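Local coordinates for period circadian protein homolog 2 (Mus musculus, PDB 3GDI) that acts in the mammalian circadian clock, probably as a transcriptional regulator that uses its tandem PAS domains for protein-protein interaction, at residues 167-170 / 176-179; 183-186 / 191-194; 198-203 / 210-215. All coordinates share one frame; numbering follows the deposited sequence.

Interaction 1 (167-170 / 176-179); sequences FTTT and LFQA
T170 and A179 form an antiparallel hydrogen-bonded pair in which the carbonyl of T170 accepts two N-H groups, one of them weakly. T170 N gives its hydrogen to A179 O (3.0 Å, 160° at the hydrogen). In the other direction T170 O takes Q178 N at 2.7 Å and, much more weakly, A179 N at 3.5 Å. The CA-H of F177 also leans on the same oxygen, with F177 CA 3.5 Å from T170 O, so three consecutive residues converge on one acceptor and the Q178 bond dominates. Q178 and A179 together face the single residue T170, which makes this a classic beta bulge; it lies in the hairpin of strands 166-171 and 177-180, the first two strands of the second PAS domain, with 177-180 at the edge of the five-stranded sheet within this chain. The backbone of F167 and T169 is bonded on to strand 259-268, at H266 and G264, while T168 N goes to D181 OD1, L176 N to N174 OD1, and F177 N probably bonds to T198 O. The side chains of T170 and Q178 run side by side in the same direction. T170 CG2 stands anti to its own N and lies 3.3 Å from Q178 NE2, a van der Waals touch against the amide nitrogen. Q178 extends from the backbone at chi1 and then folds at chi2 (-88°), which brings the amide back alongside the threonine. The F177 ring has T170 O at its edge, near its plane, and T169 CB approaches CE1 obliquely at 4.1 Å. Q178 also packs on Q178 of the second subunit, and T170 on F261 and I263 of strand 259-268.

Interaction 2 (183-186 / 191-194); sequences RAVP and LPQD
V185 of helix 184-188 meets L191 and P192 at the short, weakly bonded helix of about 192-195; both helices belong to the run of short helical turns that follows the first two strands of the second PAS domain. The two methyls of the valine are shared out between the two partners. CG1, anti to the backbone N (chi1 179°), is the branch that reaches L191 CD2, at 3.5 Å. CG2 meets the CD-CG side of the proline ring, 3.6 Å from P192 CD and 4.0 Å from P192 CG, the side chains crossing at about a right angle. L191 leaves its backbone pointing away from V185, yet its CD2 methyl comes round to make the touch. The turn that presents L191 and P192 is tied by D194: L191 N donates to D194 OD2 (2.9 Å, 170° at the hydrogen), meeting the carboxylate from above its plane, and D194 N returns a bond of 2.7 Å to L191 O. D194 OD1 forms a salt bridge with R107, on strand 104-108 of the first PAS domain, and F105 of that strand touches V185, L191 and P192. R183 is salt-bridged to D181. Between the two segments themselves nothing but carbon touches, and no hydrogen bond crosses. The chemistry therefore implies a non-directional fit of methyl on methyl and methyl on pyrrolidine, with F105 touching all three residues, whereas the polar ties that position L191 and link it to the first domain run through D194.

Interaction 3 (198-203 / 210-215); sequences TPVLVQ and PLMLAI
V200 and L201 meet M212 through aliphatic groups and a thioether chain, with no flat side chain between them; beside the contact, the ring of F177 packs on V200 and Q203. L201 and M212 run antiparallel alongside one another, so that L201 CD1 comes against the root of the methionine, 3.7 Å from M212 CG and 4.0 Å from M212 CB. The far end of the same side chain serves a different partner. Bends at chi2 (-51°) and chi3 (-90°) fold M212 back, and its CE methyl ends 4.3 Å from V200 CG1, a looser touch. All three residues are buried and no hydrogen bond joins the segments; the M212 carbonyl is bonded to H216 ND1. Helix 291-303 adds V293, L296 and T297 against L201, and L204 packs on M212. Such apolar seating of the longest helix of the connecting region, 209-221, against the preceding short turn, 200-203, belongs to the helical part of a PAS domain, which lies between the second and third strands in sequence.

From the N terminus, interaction 1 closes the hairpin 167-170/176-179 first, interaction 2 then joins two successive short helices, and interaction 3 brings the turn at 200-203 against helix 209-221. The three loops follow one another in series, none enclosing or crossing another. In space interactions 1 and 2 abut, with F167 CD2 on A184 CB (3.4 Å), and interactions 1 and 3 are linked by a probable hydrogen bond from F177 N to T198 O. Interactions 2 and 3 adjoin in sequence but do not touch, their centres about 19 Å apart. Together they run from the sheet edge through the connecting helices, with interaction 2 reaching the first PAS domain and interactions 1 and 3 the second subunit.

Interaction 1 (167-170 / 176-179)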
ATOM      1  N   PHE A 167       2.520  17.156  -9.254  1.00 42.12           N
ATOM      2  CA  PHE A 167       2.464  15.779  -8.777  1.00 43.91           C
ATOM      3  C   PHE A 167       1.570  15.736  -7.532  1.00 43.92           C
ATOM      4  O   PHE A 167       1.337  16.764  -6.891  1.00 43.19           O
ATOM      5  CB  PHE A 167       3.863  15.242  -8.460  1.00 38.70           C
ATOM      6  CG  PHE A 167       4.486  15.853  -7.259  1.00 37.95           C
ATOM      7  CD1 PHE A 167       5.130  17.079  -7.346  1.00 40.60           C
ATOM      8  CD2 PHE A 167       4.451  15.195  -6.042  1.00 38.63           C
ATOM      9  CE1 PHE A 167       5.743  17.649  -6.229  1.00 42.23           C
ATOM     10  CE2 PHE A 167       5.054  15.743  -4.914  1.00 40.08           C
ATOM     11  CZ  PHE A 167       5.705  16.977  -5.004  1.00 42.42           C
ATOM     12  N   THR A 168       1.050  14.560  -7.203  1.00 45.11           N
ATOM     13  CA  THR A 168       0.194  14.443  -6.031  1.00 47.58           C
ATOM     14  C   THR A 168       0.718  13.429  -5.021  1.00 46.40           C
ATOM     15  O   THR A 168       1.477  12.531  -5.356  1.00 46.21           O
ATOM     16  CB  THR A 168      -1.241  14.030  -6.406  1.00 49.67           C
ATOM     17  OG1 THR A 168      -1.257  12.643  -6.754  1.00 54.07           O
ATOM     18  CG2 THR A 168      -1.743  14.842  -7.597  1.00 53.07           C
ATOM     19  N   THR A 169       0.307  13.600  -3.771  1.00 46.93           N
ATOM     20  CA  THR A 169       0.693  12.705  -2.700  1.00 43.56           C
ATOM     21  C   THR A 169      -0.560  12.400  -1.896  1.00 43.80           C
ATOM     22  O   THR A 169      -1.471  13.232  -1.796  1.00 40.95           O
ATOM     23  CB  THR A 169       1.707  13.350  -1.761  1.00 44.67           C
ATOM     24  OG1 THR A 169       1.134  14.533  -1.195  1.00 46.88           O
ATOM     25  CG2 THR A 169       2.979  13.702  -2.500  1.00 43.28           C
ATOM     26  N   THR A 170      -0.600  11.200  -1.329  1.00 42.67           N
ATOM     27  CA  THR A 170      -1.722  10.769  -0.510  1.00 41.83           C
ATOM     28  C   THR A 170      -1.164  10.218   0.794  1.00 41.13           C
ATOM     29  O   THR A 170      -0.143   9.551   0.790  1.00 45.60           O
ATOM     30  CB  THR A 170      -2.515   9.650  -1.206  1.00 41.21           C
ATOM     31  OG1 THR A 170      -2.991  10.125  -2.468  1.00 43.23           O
ATOM     32  CG2 THR A 170      -3.709   9.215  -0.354  1.00 39.64           C
ATOM     33  N   LEU A 176       1.711   8.814   7.278  1.00 40.31           N
ATOM     34  CA  LEU A 176       2.701   8.066   6.513  1.00 40.12           C
ATOM     35  C   LEU A 176       2.175   8.078   5.074  1.00 39.55           C
ATOM     36  O   LEU A 176       0.980   7.869   4.851  1.00 38.09           O
ATOM     37  CB  LEU A 176       2.783   6.620   6.997  1.00 40.83           C
ATOM     38  CG  LEU A 176       3.652   6.267   8.198  1.00 44.09           C
ATOM     39  CD1 LEU A 176       3.825   7.478   9.098  1.00 45.27           C
ATOM     40  CD2 LEU A 176       3.012   5.082   8.931  1.00 40.27           C
ATOM     41  N   PHE A 177       3.042   8.327   4.100  1.00 39.02           N
ATOM     42  CA  PHE A 177       2.595   8.345   2.700  1.00 38.40           C
ATOM     43  C   PHE A 177       1.846   7.060   2.384  1.00 37.72           C
ATOM     44  O   PHE A 177       2.149   6.012   2.944  1.00 41.09           O
ATOM     45  CB  PHE A 177       3.794   8.453   1.744  1.00 37.48           C
ATOM     46  CG  PHE A 177       4.436   9.814   1.714  1.00 37.48           C
ATOM     47  CD1 PHE A 177       3.741  10.920   1.215  1.00 38.84           C
ATOM     48  CD2 PHE A 177       5.726   9.995   2.188  1.00 35.87           C
ATOM     49  CE1 PHE A 177       4.326  12.191   1.190  1.00 36.21           C
ATOM     50  CE2 PHE A 177       6.320  11.263   2.166  1.00 39.13           C
ATOM     51  CZ  PHE A 177       5.614  12.362   1.664  1.00 37.54           C
ATOM     52  N   GLN A 178       0.866   7.135   1.490  1.00 35.22           N
ATOM     53  CA  GLN A 178       0.122   5.950   1.079  1.00 34.52           C
ATOM     54  C   GLN A 178       0.442   5.688  -0.395  1.00 35.43           C
ATOM     55  O   GLN A 178       0.436   4.544  -0.874  1.00 31.20           O
ATOM     56  CB  GLN A 178      -1.392   6.162   1.263  1.00 32.94           C
ATOM     57  CG  GLN A 178      -2.241   4.967   0.820  1.00 28.27           C
ATOM     58  CD  GLN A 178      -2.600   5.027  -0.667  1.00 34.49           C
ATOM     59  OE1 GLN A 178      -2.951   4.012  -1.288  1.00 36.12           O
ATOM     60  NE2 GLN A 178      -2.538   6.221  -1.234  1.00 32.29           N
ATOM     61  N   ALA A 179       0.711   6.777  -1.106  1.00 34.60           N
ATOM     62  CA  ALA A 179       1.041   6.703  -2.508  1.00 36.57           C
ATOM     63  C   ALA A 179       1.579   8.040  -2.955  1.00 38.77           C
ATOM     64  O   ALA A 179       1.339   9.071  -2.320  1.00 38.10           O
ATOM     65  CB  ALA A 179      -0.187   6.348  -3.315  1.00 34.37           C
TER

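Interaction 2 (183-186 / 191-194)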
ATOM      1  N   ARG A 183       4.040  11.277 -11.653  1.00 50.04           N
ATOM      2  CA  ARG A 183       4.615  12.553 -12.051  1.00 50.85           C
ATOM      3  C   ARG A 183       5.618  13.052 -11.026  1.00 50.49           C
ATOM      4  O   ARG A 183       6.431  13.932 -11.315  1.00 52.47           O
ATOM      5  CB  ARG A 183       3.509  13.596 -12.251  1.00 53.01           C
ATOM      6  CG  ARG A 183       2.478  13.212 -13.307  1.00 54.43           C
ATOM      7  CD  ARG A 183       1.374  14.265 -13.451  1.00 58.67           C
ATOM      8  NE  ARG A 183       0.591  14.436 -12.228  1.00 61.84           N
ATOM      9  CZ  ARG A 183      -0.457  15.249 -12.112  1.00 64.15           C
ATOM     10  NH1 ARG A 183      -0.855  15.971 -13.147  1.00 64.80           N
ATOM     11  NH2 ARG A 183      -1.108  15.343 -10.960  1.00 66.10           N
ATOM     12  N   ALA A 184       5.566  12.475  -9.832  1.00 49.11           N
ATOM     13  CA  ALA A 184       6.457  12.867  -8.746  1.00 48.19           C
ATOM     14  C   ALA A 184       7.886  12.352  -8.893  1.00 48.43           C
ATOM     15  O   ALA A 184       8.835  13.033  -8.491  1.00 50.19           O
ATOM     16  CB  ALA A 184       5.883  12.397  -7.410  1.00 45.15           C
ATOM     17  N   VAL A 185       8.052  11.159  -9.457  1.00 46.52           N
ATOM     18  CA  VAL A 185       9.392  10.605  -9.598  1.00 45.91           C
ATOM     19  C   VAL A 185      10.341  11.587 -10.285  1.00 45.49           C
ATOM     20  O   VAL A 185      11.413  11.890  -9.767  1.00 44.81           O
ATOM     21  CB  VAL A 185       9.377   9.267 -10.362  1.00 46.96           C
ATOM     22  CG1 VAL A 185      10.788   8.746 -10.495  1.00 48.70           C
ATOM     23  CG2 VAL A 185       8.520   8.241  -9.619  1.00 45.09           C
ATOM     24  N   PRO A 186       9.955  12.110 -11.455  1.00 45.86           N
ATOM     25  CA  PRO A 186      10.833  13.058 -12.149  1.00 46.76           C
ATOM     26  C   PRO A 186      11.020  14.392 -11.412  1.00 47.18           C
ATOM     27  O   PRO A 186      12.006  15.097 -11.631  1.00 48.17           O
ATOM     28  CB  PRO A 186      10.137  13.248 -13.502  1.00 45.79           C
ATOM     29  CG  PRO A 186       9.429  11.958 -13.697  1.00 45.13           C
ATOM     30  CD  PRO A 186       8.853  11.690 -12.335  1.00 45.91           C
ATOM     31  N   LEU A 191      11.705   7.081  -5.943  1.00 41.33           N
ATOM     32  CA  LEU A 191      10.800   6.177  -6.644  1.00 41.43           C
ATOM     33  C   LEU A 191       9.656   5.966  -5.634  1.00 41.49           C
ATOM     34  O   LEU A 191       9.877   6.012  -4.417  1.00 42.19           O
ATOM     35  CB  LEU A 191      11.501   4.867  -6.982  1.00 41.64           C
ATOM     36  CG  LEU A 191      12.692   5.016  -7.942  1.00 44.45           C
ATOM     37  CD1 LEU A 191      13.141   3.621  -8.412  1.00 43.00           C
ATOM     38  CD2 LEU A 191      12.298   5.879  -9.148  1.00 40.56           C
ATOM     39  N   PRO A 192       8.425   5.744  -6.112  1.00 41.19           N
ATOM     40  CA  PRO A 192       7.306   5.557  -5.179  1.00 41.82           C
ATOM     41  C   PRO A 192       7.595   4.761  -3.913  1.00 43.28           C
ATOM     42  O   PRO A 192       7.200   5.165  -2.825  1.00 45.79           O
ATOM     43  CB  PRO A 192       6.244   4.899  -6.045  1.00 40.75           C
ATOM     44  CG  PRO A 192       6.499   5.525  -7.399  1.00 40.06           C
ATOM     45  CD  PRO A 192       8.009   5.441  -7.495  1.00 40.90           C
ATOM     46  N   GLN A 193       8.306   3.649  -4.051  1.00 43.03           N
ATOM     47  CA  GLN A 193       8.604   2.784  -2.921  1.00 41.46           C
ATOM     48  C   GLN A 193       9.522   3.363  -1.862  1.00 44.31           C
ATOM     49  O   GLN A 193       9.599   2.818  -0.756  1.00 46.48           O
ATOM     50  CB  GLN A 193       9.183   1.450  -3.407  1.00 39.78           C
ATOM     51  CG  GLN A 193      10.452   1.551  -4.239  1.00 39.50           C
ATOM     52  CD  GLN A 193      10.181   1.600  -5.749  1.00 40.93           C
ATOM     53  OE1 GLN A 193      11.040   1.236  -6.547  1.00 41.57           O
ATOM     54  NE2 GLN A 193       8.989   2.049  -6.137  1.00 38.62           N
ATOM     55  N   ASP A 194      10.224   4.448  -2.187  1.00 44.21           N
ATOM     56  CA  ASP A 194      11.123   5.061  -1.219  1.00 44.42           C
ATOM     57  C   ASP A 194      10.357   5.885  -0.196  1.00 44.91           C
ATOM     58  O   ASP A 194      10.802   6.047   0.937  1.00 45.11           O
ATOM     59  CB  ASP A 194      12.134   5.978  -1.899  1.00 46.49           C
ATOM     60  CG  ASP A 194      12.963   5.267  -2.938  1.00 49.62           C
ATOM     61  OD1 ASP A 194      13.224   4.056  -2.772  1.00 49.75           O
ATOM     62  OD2 ASP A 194      13.370   5.935  -3.917  1.00 51.15           O
TER

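Interaction 3 (198-203 / 210-215)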
ATOM      1  N   THR A 198       6.468   6.075   4.897  1.00 42.89           N
ATOM      2  CA  THR A 198       7.419   6.864   5.670  1.00 40.98           C
ATOM      3  C   THR A 198       6.741   8.161   6.113  1.00 40.90           C
ATOM      4  O   THR A 198       5.773   8.603   5.494  1.00 40.31           O
ATOM      5  CB  THR A 198       8.690   7.167   4.849  1.00 41.78           C
ATOM      6  OG1 THR A 198       8.417   8.184   3.879  1.00 44.93           O
ATOM      7  CG2 THR A 198       9.158   5.908   4.123  1.00 40.67           C
ATOM      8  N   PRO A 199       7.245   8.795   7.189  1.00 41.55           N
ATOM      9  CA  PRO A 199       6.635  10.039   7.668  1.00 39.82           C
ATOM     10  C   PRO A 199       6.631  11.149   6.642  1.00 40.48           C
ATOM     11  O   PRO A 199       7.656  11.468   6.054  1.00 42.78           O
ATOM     12  CB  PRO A 199       7.485  10.407   8.894  1.00 37.19           C
ATOM     13  CG  PRO A 199       8.029   9.079   9.365  1.00 38.18           C
ATOM     14  CD  PRO A 199       8.393   8.423   8.038  1.00 39.82           C
ATOM     15  N   VAL A 200       5.464  11.733   6.439  1.00 40.01           N
ATOM     16  CA  VAL A 200       5.298  12.843   5.522  1.00 40.31           C
ATOM     17  C   VAL A 200       6.159  14.004   6.003  1.00 41.23           C
ATOM     18  O   VAL A 200       6.878  14.625   5.227  1.00 44.01           O
ATOM     19  CB  VAL A 200       3.836  13.314   5.520  1.00 39.64           C
ATOM     20  CG1 VAL A 200       3.701  14.639   4.783  1.00 39.13           C
ATOM     21  CG2 VAL A 200       2.957  12.238   4.905  1.00 41.63           C
ATOM     22  N   LEU A 201       6.073  14.284   7.299  1.00 41.47           N
ATOM     23  CA  LEU A 201       6.797  15.386   7.915  1.00 41.86           C
ATOM     24  C   LEU A 201       8.309  15.354   7.770  1.00 41.76           C
ATOM     25  O   LEU A 201       8.961  16.394   7.808  1.00 39.81           O
ATOM     26  CB  LEU A 201       6.428  15.474   9.396  1.00 42.79           C
ATOM     27  CG  LEU A 201       5.268  16.418   9.708  1.00 41.64           C
ATOM     28  CD1 LEU A 201       4.175  16.209   8.695  1.00 45.22           C
ATOM     29  CD2 LEU A 201       4.756  16.178  11.123  1.00 41.13           C
ATOM     30  N   VAL A 202       8.865  14.161   7.613  1.00 42.64           N
ATOM     31  CA  VAL A 202      10.304  14.017   7.463  1.00 44.41           C
ATOM     32  C   VAL A 202      10.798  14.705   6.190  1.00 45.86           C
ATOM     33  O   VAL A 202      11.850  15.351   6.192  1.00 48.24           O
ATOM     34  CB  VAL A 202      10.703  12.503   7.504  1.00 45.25           C
ATOM     35  CG1 VAL A 202      11.886  12.206   6.609  1.00 42.94           C
ATOM     36  CG2 VAL A 202      11.058  12.132   8.923  1.00 46.20           C
ATOM     37  N   GLN A 203      10.026  14.596   5.114  1.00 45.52           N
ATOM     38  CA  GLN A 203      10.397  15.215   3.845  1.00 45.65           C
ATOM     39  C   GLN A 203      10.243  16.730   3.836  1.00 45.66           C
ATOM     40  O   GLN A 203      10.752  17.397   2.947  1.00 50.15           O
ATOM     41  CB  GLN A 203       9.551  14.644   2.711  1.00 44.64           C
ATOM     42  CG  GLN A 203       9.679  13.156   2.537  1.00 45.20           C
ATOM     43  CD  GLN A 203      11.108  12.720   2.323  1.00 43.88           C
ATOM     44  OE1 GLN A 203      11.879  13.392   1.647  1.00 47.70           O
ATOM     45  NE2 GLN A 203      11.463  11.577   2.884  1.00 45.61           N
ATOM     46  N   PRO A 210       5.852  22.634  11.539  1.00 55.29           N
ATOM     47  CA  PRO A 210       4.772  23.095  12.417  1.00 54.78           C
ATOM     48  C   PRO A 210       3.578  23.584  11.588  1.00 54.33           C
ATOM     49  O   PRO A 210       2.434  23.543  12.037  1.00 55.34           O
ATOM     50  CB  PRO A 210       5.435  24.219  13.208  1.00 54.42           C
ATOM     51  CG  PRO A 210       6.854  23.728  13.340  1.00 54.39           C
ATOM     52  CD  PRO A 210       7.150  23.207  11.949  1.00 54.52           C
ATOM     53  N   LEU A 211       3.850  24.047  10.374  1.00 54.27           N
ATOM     54  CA  LEU A 211       2.783  24.525   9.500  1.00 53.87           C
ATOM     55  C   LEU A 211       1.801  23.399   9.223  1.00 51.83           C
ATOM     56  O   LEU A 211       0.606  23.638   9.064  1.00 52.60           O
ATOM     57  CB  LEU A 211       3.345  25.033   8.167  1.00 54.95           C
ATOM     58  CG  LEU A 211       4.044  26.395   8.091  1.00 57.03           C
ATOM     59  CD1 LEU A 211       5.193  26.468   9.093  1.00 57.64           C
ATOM     60  CD2 LEU A 211       4.559  26.607   6.665  1.00 55.80           C
ATOM     61  N   MET A 212       2.311  22.173   9.159  1.00 49.42           N
ATOM     62  CA  MET A 212       1.464  21.022   8.885  1.00 50.23           C
ATOM     63  C   MET A 212       0.325  20.882   9.879  1.00 49.05           C
ATOM     64  O   MET A 212      -0.756  20.411   9.528  1.00 47.98           O
ATOM     65  CB  MET A 212       2.287  19.731   8.858  1.00 49.94           C
ATOM     66  CG  MET A 212       3.063  19.543   7.587  1.00 52.68           C
ATOM     67  SD  MET A 212       2.013  19.738   6.112  1.00 57.15           S
ATOM     68  CE  MET A 212       1.463  18.095   5.885  1.00 51.95           C
ATOM     69  N   LEU A 213       0.561  21.303  11.116  1.00 49.53           N
ATOM     70  CA  LEU A 213      -0.471  21.212  12.138  1.00 52.02           C
ATOM     71  C   LEU A 213      -1.672  22.075  11.771  1.00 53.04           C
ATOM     72  O   LEU A 213      -2.819  21.647  11.913  1.00 55.55           O
ATOM     73  CB  LEU A 213       0.076  21.657  13.489  1.00 53.26           C
ATOM     74  CG  LEU A 213      -0.936  21.568  14.627  1.00 54.61           C
ATOM     75  CD1 LEU A 213      -1.328  20.113  14.848  1.00 55.15           C
ATOM     76  CD2 LEU A 213      -0.329  22.160  15.887  1.00 55.18           C
ATOM     77  N   ALA A 214      -1.405  23.288  11.295  1.00 51.52           N
ATOM     78  CA  ALA A 214      -2.462  24.213  10.910  1.00 50.02           C
ATOM     79  C   ALA A 214      -3.108  23.769   9.613  1.00 49.54           C
ATOM     80  O   ALA A 214      -4.296  23.976   9.387  1.00 51.38           O
ATOM     81  CB  ALA A 214      -1.899  25.619  10.752  1.00 49.45           C
ATOM     82  N   ILE A 215      -2.322  23.150   8.751  1.00 48.05           N
ATOM     83  CA  ILE A 215      -2.864  22.701   7.490  1.00 45.40           C
ATOM     84  C   ILE A 215      -3.891  21.610   7.727  1.00 45.32           C
ATOM     85  O   ILE A 215      -4.957  21.623   7.126  1.00 44.73           O
ATOM     86  CB  ILE A 215      -1.743  22.205   6.569  1.00 44.24           C
ATOM     87  CG1 ILE A 215      -0.924  23.408   6.105  1.00 45.60           C
ATOM     88  CG2 ILE A 215      -2.318  21.466   5.382  1.00 37.94           C
ATOM     89  CD1 ILE A 215       0.464  23.057   5.586  1.00 51.38           C
TER